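Local coordinates for NanU sialic acid binding protein (Bacteroides fragilis, PDB 4L7T) that binds sialic acid with high affinity as a SusD-family protein of the outer membrane, probably working with the NanO transporter in its uptake, at residues R325-N330 with N443-G448; P433-D438 with I456-M461. All blocks are in the same frame, centred on the assembly; numbering follows the deposited sequence. Where two conformers were deposited one is given.

Contact 1 (R325-N330 with N443-G448)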
ATOM      1  N   ARG A 325       0.676  -1.897 -18.163  1.00 13.06           N
ATOM      2  CA  ARG A 325       1.254  -2.503 -19.386  1.00 15.32           C
ATOM      3  C   ARG A 325       0.149  -3.331 -20.094  1.00 16.00           C
ATOM      4  O   ARG A 325      -0.546  -4.178 -19.497  1.00 15.37           O
ATOM      5  CB  ARG A 325       2.454  -3.391 -19.106  1.00 13.93           C
ATOM      6  CG  ARG A 325       3.703  -2.736 -18.622  1.00 16.10           C
ATOM      7  CD  ARG A 325       4.453  -1.968 -19.720  1.00 19.04           C
ATOM      8  NE  ARG A 325       5.754  -1.499 -19.211  1.00 25.60           N
ATOM      9  CZ  ARG A 325       6.593  -0.702 -19.894  1.00 28.16           C
ATOM     10  NH1 ARG A 325       6.288  -0.315 -21.131  1.00 29.55           N
ATOM     11  NH2 ARG A 325       7.748  -0.309 -19.353  1.00 26.84           N
ATOM     12  N   TYR A 326      -0.034  -3.069 -21.393  1.00 17.40           N
ATOM     13  CA  TYR A 326      -1.140  -3.735 -22.120  1.00 18.20           C
ATOM     14  C   TYR A 326      -1.110  -5.271 -22.027  1.00 19.41           C
ATOM     15  O   TYR A 326      -2.166  -5.892 -21.925  1.00 18.94           O
ATOM     16  CB  TYR A 326      -1.090  -3.388 -23.614  1.00 18.35           C
ATOM     17  CG  TYR A 326      -1.152  -1.899 -23.996  1.00 17.54           C
ATOM     18  CD1 TYR A 326      -1.520  -0.926 -23.103  1.00 18.54           C
ATOM     19  CD2 TYR A 326      -0.833  -1.512 -25.288  1.00 28.46           C
ATOM     20  CE1 TYR A 326      -1.540   0.430 -23.434  1.00 17.29           C
ATOM     21  CE2 TYR A 326      -0.902  -0.155 -25.655  1.00 28.03           C
ATOM     22  CZ  TYR A 326      -1.270   0.808 -24.701  1.00 27.52           C
ATOM     23  OH  TYR A 326      -1.306   2.163 -25.027  1.00 28.12           O
ATOM     24  N   ASP A 327       0.089  -5.851 -22.099  1.00 19.10           N
ATOM     25  CA  ASP A 327       0.203  -7.300 -22.056  1.00 22.04           C
ATOM     26  C   ASP A 327       0.043  -7.906 -20.667  1.00 22.35           C
ATOM     27  O   ASP A 327      -0.024  -9.127 -20.565  1.00 21.96           O
ATOM     28  CB  ASP A 327       1.485  -7.770 -22.673  1.00 20.46           C
ATOM     29  CG  ASP A 327       2.718  -7.361 -21.918  1.00 24.96           C
ATOM     30  OD1 ASP A 327       2.665  -6.557 -20.941  1.00 25.91           O
ATOM     31  OD2 ASP A 327       3.793  -7.853 -22.315  1.00 32.09           O
ATOM     32  N   LEU A 328       0.074  -7.074 -19.617  1.00 21.20           N
ATOM     33  CA  LEU A 328      -0.064  -7.616 -18.249  1.00 19.97           C
ATOM     34  C   LEU A 328      -1.425  -8.237 -18.017  1.00 20.81           C
ATOM     35  O   LEU A 328      -1.560  -9.205 -17.258  1.00 23.04           O
ATOM     36  CB  LEU A 328       0.282  -6.526 -17.212  1.00 18.98           C
ATOM     37  CG  LEU A 328       0.233  -6.974 -15.759  1.00 19.23           C
ATOM     38  CD1 LEU A 328       1.269  -8.099 -15.490  1.00 22.19           C
ATOM     39  CD2 LEU A 328       0.534  -5.707 -14.930  1.00 22.02           C
ATOM     40  N   TYR A 329      -2.421  -7.771 -18.751  1.00 20.50           N
ATOM     41  CA  TYR A 329      -3.773  -8.192 -18.609  1.00 21.14           C
ATOM     42  C   TYR A 329      -3.925  -9.699 -18.860  1.00 23.61           C
ATOM     43  O   TYR A 329      -4.710 -10.356 -18.122  1.00 24.38           O
ATOM     44  CB  TYR A 329      -4.684  -7.479 -19.607  1.00 22.80           C
ATOM     45  CG  TYR A 329      -6.155  -7.867 -19.470  1.00 22.61           C
ATOM     46  CD1 TYR A 329      -6.905  -7.459 -18.346  1.00 19.27           C
ATOM     47  CD2 TYR A 329      -6.799  -8.641 -20.463  1.00 24.07           C
ATOM     48  CE1 TYR A 329      -8.303  -7.802 -18.220  1.00 23.22           C
ATOM     49  CE2 TYR A 329      -8.175  -8.985 -20.343  1.00 27.34           C
ATOM     50  CZ  TYR A 329      -8.920  -8.545 -19.241  1.00 27.27           C
ATOM     51  OH  TYR A 329     -10.263  -8.867 -19.117  1.00 28.54           O
ATOM     52  N   ASN A 330      -3.175 -10.230 -19.848  1.00 22.89           N
ATOM     53  CA  ASN A 330      -3.202 -11.670 -20.161  1.00 24.77           C
ATOM     54  C   ASN A 330      -2.040 -12.476 -19.615  1.00 24.14           C
ATOM     55  O   ASN A 330      -2.056 -13.698 -19.662  1.00 25.57           O
ATOM     56  CB  ASN A 330      -3.365 -11.878 -21.669  1.00 26.95           C
ATOM     57  CG  ASN A 330      -4.782 -11.600 -22.116  1.00 31.10           C
ATOM     58  OD1 ASN A 330      -5.007 -10.843 -23.061  1.00 38.80           O
ATOM     59  ND2 ASN A 330      -5.748 -12.162 -21.413  1.00 31.63           N
ATOM     60  N   ASN A 443       7.460 -14.728 -19.906  1.00 23.72           N
ATOM     61  CA  ASN A 443       6.611 -13.901 -18.989  1.00 20.85           C
ATOM     62  C   ASN A 443       7.528 -13.148 -18.082  1.00 18.80           C
ATOM     63  O   ASN A 443       8.146 -13.742 -17.230  1.00 20.08           O
ATOM     64  CB  ASN A 443       5.648 -14.814 -18.185  1.00 20.73           C
ATOM     65  CG  ASN A 443       4.655 -14.024 -17.343  1.00 21.06           C
ATOM     66  OD1 ASN A 443       4.991 -12.925 -16.890  1.00 19.18           O
ATOM     67  ND2 ASN A 443       3.406 -14.514 -17.220  1.00 17.00           N
ATOM     68  N   LYS A 444       7.753 -11.856 -18.342  1.00 17.31           N
ATOM     69  CA  LYS A 444       8.778 -11.133 -17.551  1.00 17.49           C
ATOM     70  C   LYS A 444       8.300 -10.778 -16.137  1.00 14.85           C
ATOM     71  O   LYS A 444       9.150 -10.312 -15.348  1.00 16.55           O
ATOM     72  CB  LYS A 444       9.185  -9.811 -18.191  1.00 17.44           C
ATOM     73  CG  LYS A 444       8.062  -8.790 -18.240  1.00 23.55           C
ATOM     74  CD  LYS A 444       8.437  -7.551 -19.092  1.00 29.12           C
ATOM     75  CE  LYS A 444       8.006  -6.276 -18.414  1.00 32.09           C
ATOM     76  NZ  LYS A 444       8.891  -5.841 -17.246  1.00 34.63           N
ATOM     77  N   TYR A 445       7.010 -11.011 -15.865  1.00 15.80           N
ATOM     78  CA  TYR A 445       6.388 -10.494 -14.623  1.00 14.22           C
ATOM     79  C   TYR A 445       6.472 -11.483 -13.460  1.00 16.08           C
ATOM     80  O   TYR A 445       6.386 -11.104 -12.274  1.00 15.67           O
ATOM     81  CB  TYR A 445       4.927 -10.124 -14.875  1.00 14.48           C
ATOM     82  CG  TYR A 445       4.747  -9.084 -15.938  1.00 16.16           C
ATOM     83  CD1 TYR A 445       5.003  -7.732 -15.654  1.00 15.85           C
ATOM     84  CD2 TYR A 445       4.268  -9.455 -17.193  1.00 18.93           C
ATOM     85  CE1 TYR A 445       4.841  -6.781 -16.629  1.00 15.53           C
ATOM     86  CE2 TYR A 445       4.099  -8.504 -18.228  1.00 18.38           C
ATOM     87  CZ  TYR A 445       4.377  -7.164 -17.907  1.00 19.11           C
ATOM     88  OH  TYR A 445       4.254  -6.189 -18.868  1.00 18.44           O
ATOM     89  N   MET A 446       6.718 -12.745 -13.781  1.00 15.00           N
ATOM     90  CA  MET A 446       6.486 -13.813 -12.813  1.00 14.89           C
ATOM     91  C   MET A 446       6.966 -15.121 -13.338  1.00 17.08           C
ATOM     92  O   MET A 446       6.996 -15.327 -14.555  1.00 15.40           O
ATOM     93  CB  MET A 446       5.025 -13.930 -12.384  1.00 16.09           C
ATOM     94  CG  MET A 446       3.991 -14.215 -13.495  1.00 16.10           C
ATOM     95  SD  MET A 446       2.254 -14.196 -13.010  1.00 18.48           S
ATOM     96  CE  MET A 446       2.017 -12.583 -12.213  1.00 20.41           C
ATOM     97  N   SER A 447       7.334 -16.015 -12.414  1.00 16.36           N
ATOM     98  CA  SER A 447       7.845 -17.319 -12.850  1.00 18.20           C
ATOM     99  C   SER A 447       7.182 -18.429 -12.094  1.00 18.92           C
ATOM    100  O   SER A 447       6.252 -18.196 -11.307  1.00 18.87           O
ATOM    101  CB  SER A 447       9.388 -17.357 -12.837  1.00 18.83           C
ATOM    102  OG  SER A 447       9.935 -17.041 -11.611  1.00 22.06           O
ATOM    103  N   GLY A 448       7.584 -19.664 -12.375  1.00 17.91           N
ATOM    104  CA  GLY A 448       6.872 -20.796 -11.805  1.00 18.11           C
ATOM    105  C   GLY A 448       7.145 -21.044 -10.317  1.00 15.84           C
ATOM    106  O   GLY A 448       8.059 -20.469  -9.679  1.00 18.16           O
TER
HETATM  107  O   HOH W   1       7.022  -3.363 -17.024  1.00 24.97           O
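An Asx turn in the loop between helices 427-430 and 452-463 of this SusD-family fold presents Tyr445 to residues 325-328, at the start of the short helix there, where Arg325, Asp327 and Leu328 receive it. The turn is closed by the side-chain oxygen of Asn443, whose OD1 lies 3.0 Å from the backbone N of Tyr445 and takes its hydrogen in the carbonyl plane. Held at its base in this way, the phenol ring is clasped between two aliphatic groups. Methyl CD1 of Leu328 sits 3.6 Å from the centroid of the Tyr445 ring, only 9° off the normal, a CH-pi contact nearly at dead centre; CG of Lys444 lies over the opposite face. At the far end of the ring the hydroxyl donates to Asp327, with Tyr445 OH and Asp327 OD1 2.6 Å apart. The acceptor lies near the ring plane, and the phenol reaches it on the syn side of a carboxylate turned 78° from the ring. Asp327 can offer that oxygen because its CG stands between the backbone N and the carbonyl carbon (chi1 66°). CB of Arg325 also touches the hydroxyl, 3.3 Å from Tyr445 OH, while its guanidinium turns to a salt bridge with Asp67. A water accepts from both Arg325 NE and Lys444 NZ, spanning two like charges whose nitrogens stand 5.7 Å apart. Sandwiched faces and a short bond to a carboxylate together restrict both tilt and slide of the ring, and the negative charge of the carboxylate probably polarises the phenol O-H.

Contact 2 (P433-D438 with I456-M461). With EDO (1,2-ethanediol), chain D.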
ATOM      1  N   PRO A 433       2.995 -26.593  -4.927  1.00 18.41           N
ATOM      2  CA  PRO A 433       3.962 -25.960  -5.840  1.00 18.72           C
ATOM      3  C   PRO A 433       3.863 -26.396  -7.304  1.00 19.36           C
ATOM      4  O   PRO A 433       4.909 -26.473  -7.987  1.00 21.63           O
ATOM      5  CB  PRO A 433       5.288 -26.435  -5.302  1.00 18.42           C
ATOM      6  CG  PRO A 433       4.940 -27.988  -4.979  1.00 20.50           C
ATOM      7  CD  PRO A 433       3.462 -27.932  -4.475  1.00 19.35           C
ATOM      8  N   ASN A 434       2.641 -26.573  -7.775  1.00 18.66           N
ATOM      9  CA  ASN A 434       2.338 -27.083  -9.117  1.00 20.86           C
ATOM     10  C   ASN A 434       2.050 -26.017 -10.173  1.00 19.49           C
ATOM     11  O   ASN A 434       1.782 -26.359 -11.352  1.00 20.28           O
ATOM     12  CB  ASN A 434       1.118 -27.994  -9.062  1.00 19.96           C
ATOM     13  CG  ASN A 434       1.217 -29.094  -7.974  1.00 24.21           C
ATOM     14  OD1 ASN A 434       0.175 -29.505  -7.388  1.00 26.06           O
ATOM     15  ND2 ASN A 434       2.418 -29.479  -7.644  1.00 19.43           N
ATOM     16  N   ASP A 435       2.016 -24.726  -9.793  1.00 17.59           N
ATOM     17  CA  ASP A 435       1.665 -23.695 -10.772  1.00 18.68           C
ATOM     18  C   ASP A 435       2.959 -23.262 -11.487  1.00 20.19           C
ATOM     19  O   ASP A 435       3.770 -22.432 -10.999  1.00 19.11           O
ATOM     20  CB  ASP A 435       0.908 -22.539 -10.076  1.00 17.50           C
ATOM     21  CG  ASP A 435       0.669 -21.336 -10.963  1.00 20.15           C
ATOM     22  OD1 ASP A 435       0.855 -21.399 -12.232  1.00 18.13           O
ATOM     23  OD2 ASP A 435       0.289 -20.273 -10.376  1.00 18.70           O
ATOM     24  N   LYS A 436       3.203 -23.962 -12.612  1.00 21.42           N
ATOM     25  CA  LYS A 436       4.458 -23.838 -13.334  1.00 23.52           C
ATOM     26  C   LYS A 436       4.247 -24.208 -14.817  1.00 24.24           C
ATOM     27  O   LYS A 436       3.119 -24.501 -15.258  1.00 25.09           O
ATOM     28  CB  LYS A 436       5.575 -24.579 -12.632  1.00 25.55           C
ATOM     29  CG  LYS A 436       5.328 -26.083 -12.452  1.00 29.01           C
ATOM     30  CD  LYS A 436       6.340 -26.661 -11.467  1.00 33.50           C
ATOM     31  CE  LYS A 436       6.101 -28.159 -11.328  1.00 37.68           C
ATOM     32  NZ  LYS A 436       7.334 -28.869 -10.827  1.00 40.13           N
ATOM     33  N   GLY A 437       5.285 -24.096 -15.613  1.00 26.01           N
ATOM     34  CA  GLY A 437       5.167 -24.545 -16.999  1.00 26.32           C
ATOM     35  C   GLY A 437       5.045 -23.436 -18.017  1.00 27.72           C
ATOM     36  O   GLY A 437       5.624 -22.341 -17.846  1.00 26.29           O
ATOM     37  N   ASP A 438       4.302 -23.726 -19.087  1.00 28.94           N
ATOM     38  CA  ASP A 438       4.327 -22.909 -20.296  1.00 29.21           C
ATOM     39  C   ASP A 438       3.820 -21.480 -20.114  1.00 28.03           C
ATOM     40  O   ASP A 438       4.256 -20.566 -20.827  1.00 27.75           O
ATOM     41  CB  ASP A 438       3.421 -23.561 -21.354  1.00 32.24           C
ATOM     42  CG  ASP A 438       4.051 -24.778 -22.023  1.00 37.82           C
ATOM     43  OD1 ASP A 438       5.235 -25.118 -21.764  1.00 42.03           O
ATOM     44  OD2 ASP A 438       3.318 -25.382 -22.844  1.00 45.17           O
ATOM     45  N   ILE A 456       5.952 -16.787  -4.099  1.00 13.26           N
ATOM     46  CA  ILE A 456       5.397 -15.778  -3.156  1.00 13.10           C
ATOM     47  C   ILE A 456       5.399 -14.392  -3.826  1.00 14.34           C
ATOM     48  O   ILE A 456       4.423 -13.655  -3.677  1.00 14.05           O
ATOM     49  CB  ILE A 456       6.151 -15.758  -1.843  1.00 13.17           C
ATOM     50  CG1 ILE A 456       5.901 -17.106  -1.126  1.00 15.56           C
ATOM     51  CG2 ILE A 456       5.670 -14.569  -0.884  1.00 16.05           C
ATOM     52  CD1 ILE A 456       6.844 -17.428   0.051  1.00 14.11           C
ATOM     53  N   LEU A 457       6.481 -14.003  -4.504  1.00 13.25           N
ATOM     54  CA  LEU A 457       6.397 -12.724  -5.281  1.00 13.24           C
ATOM     55  C   LEU A 457       5.202 -12.725  -6.245  1.00 11.75           C
ATOM     56  O   LEU A 457       4.468 -11.748  -6.419  1.00 13.31           O
ATOM     57  CB  LEU A 457       7.700 -12.412  -6.096  1.00 12.52           C
ATOM     58  CG  LEU A 457       8.889 -11.909  -5.363  1.00 17.72           C
ATOM     59  CD1 LEU A 457      10.068 -11.814  -6.321  1.00 18.82           C
ATOM     60  CD2 LEU A 457       8.533 -10.485  -4.827  1.00 17.05           C
ATOM     61  N   LYS A 458       5.041 -13.850  -6.951  1.00 11.76           N
ATOM     62  CA  LYS A 458       3.981 -14.029  -7.923  1.00 12.44           C
ATOM     63  C   LYS A 458       2.624 -13.912  -7.224  1.00 13.61           C
ATOM     64  O   LYS A 458       1.734 -13.247  -7.729  1.00 11.94           O
ATOM     65  CB  LYS A 458       4.160 -15.408  -8.651  1.00 11.51           C
ATOM     66  CG  LYS A 458       2.911 -15.697  -9.471  1.00 11.31           C
ATOM     67  CD  LYS A 458       3.161 -17.030 -10.329  1.00 12.58           C
ATOM     68  CE  LYS A 458       3.098 -18.290  -9.429  1.00 16.82           C
ATOM     69  NZ  LYS A 458       3.733 -19.404 -10.161  1.00 21.19           N
ATOM     70  N   GLU A 459       2.485 -14.537  -6.053  1.00 12.89           N
ATOM     71  CA  GLU A 459       1.206 -14.548  -5.385  1.00 13.31           C
ATOM     72  C   GLU A 459       0.877 -13.107  -4.904  1.00 12.66           C
ATOM     73  O   GLU A 459      -0.276 -12.662  -4.992  1.00 12.13           O
ATOM     74  CB  GLU A 459       1.205 -15.478  -4.175  1.00 13.13           C
ATOM     75  CG  GLU A 459      -0.299 -15.817  -3.777  1.00 17.00           C
ATOM     76  CD  GLU A 459      -1.051 -16.526  -4.877  1.00 17.50           C
ATOM     77  OE1 GLU A 459      -0.385 -17.331  -5.633  1.00 19.62           O
ATOM     78  OE2 GLU A 459      -2.265 -16.399  -4.983  1.00 15.50           O
ATOM     79  N   ARG A 460       1.894 -12.393  -4.455  1.00 11.34           N
ATOM     80  CA  ARG A 460       1.693 -10.987  -4.012  1.00 11.85           C
ATOM     81  C   ARG A 460       1.372 -10.084  -5.178  1.00 12.57           C
ATOM     82  O   ARG A 460       0.651  -9.132  -5.002  1.00 13.81           O
ATOM     83  CB  ARG A 460       2.916 -10.533  -3.218  1.00 11.89           C
ATOM     84  CG  ARG A 460       3.078 -11.256  -1.847  1.00 13.75           C
ATOM     85  CD  ARG A 460       4.205 -10.656  -0.967  1.00 16.79           C
ATOM     86  NE  ARG A 460       3.981  -9.242  -0.567  1.00 17.76           N
ATOM     87  CZ  ARG A 460       3.263  -8.868   0.511  1.00 18.81           C
ATOM     88  NH1 ARG A 460       2.740  -9.781   1.319  1.00 15.92           N
ATOM     89  NH2 ARG A 460       3.144  -7.566   0.874  1.00 20.91           N
ATOM     90  N   MET A 461       1.923 -10.381  -6.353  1.00 11.81           N
ATOM     91  CA  MET A 461       1.613  -9.549  -7.508  0.50 12.93           C
ATOM     92  C   MET A 461       0.150  -9.738  -7.931  1.00 12.12           C
ATOM     93  O   MET A 461      -0.527  -8.760  -8.278  1.00 15.40           O
ATOM     94  CB  MET A 461       2.521  -9.844  -8.689  0.50 13.49           C
ATOM     95  CG  MET A 461       2.417  -8.747  -9.668  0.50 14.75           C
ATOM     96  SD  MET A 461       3.416  -9.256 -11.068  0.50 17.42           S
ATOM     97  CE  MET A 461       3.775  -7.758 -11.906  0.50 14.27           C
TER
HETATM   98  C1  EDO D 603       1.552  -5.975  -6.637  1.00 30.42           C
HETATM   99  O1  EDO D 603       0.803  -6.394  -7.868  1.00 33.20           O
HETATM  100  C2  EDO D 603       1.976  -6.761  -5.365  1.00 22.64           C
HETATM  101  O2  EDO D 603       3.342  -7.229  -4.983  1.00 27.25           O
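Lys458 leaves helix 452-463 extended through its first two torsions (chi1 170°) and bends only at chi3 (74°), which brings NZ to Asp435. In the aspartate, a chi1 of 172° sets CG beside the residue's own carbonyl carbon, and this puts OD2 and the backbone O on the same approach to the lysine nitrogen. The contact is a buried helix-to-loop charge pairing in the SusD-family fold, one part of a wider network. Its two links differ in kind: NZ of Lys458 gives a weak hydrogen bond to the backbone O of Asp435, 3.1 Å away, and makes a longer salt bridge to OD2 of the same residue. Neither group depends on the other alone. Lys458 also pairs with Asp449, whereas Asp435 is held by Arg334 and Arg462 and by the hydroxyl of Tyr440. Such a network of alternating charges would probably keep both groups ionised despite their burial. Further along the same helix lies a molecule of 1,2-ethanediol, probably from the crystallisation liquor, whose placement near Arg460 and Met461 is doubtful. Back at the charge pair, the carboxylate lies beside the end of the lysine chain as well as facing its charge: CE and NZ of Lys458 are both 3.6 Å from Asp435 OD2.

Overall arrangement
The two contacts lie about 12 Å apart between centres, on the same side of the chain's centre, and their segments alternate in sequence: 325-330, 433-438, 443-448, 456-461. The long loop between helices 427-430 and 452-463 supplies a segment to each. Its earlier part meets the helix that follows it, and its later part meets segment 325-330. The two contacts join directly where Ser447 O of contact 1 lies 3.0 Å from Lys458 NZ of contact 2, a probable hydrogen bond. The loop is thus fixed both to the helix that follows it and to segment 325-330, more than a hundred residues earlier, all within the SusD family region.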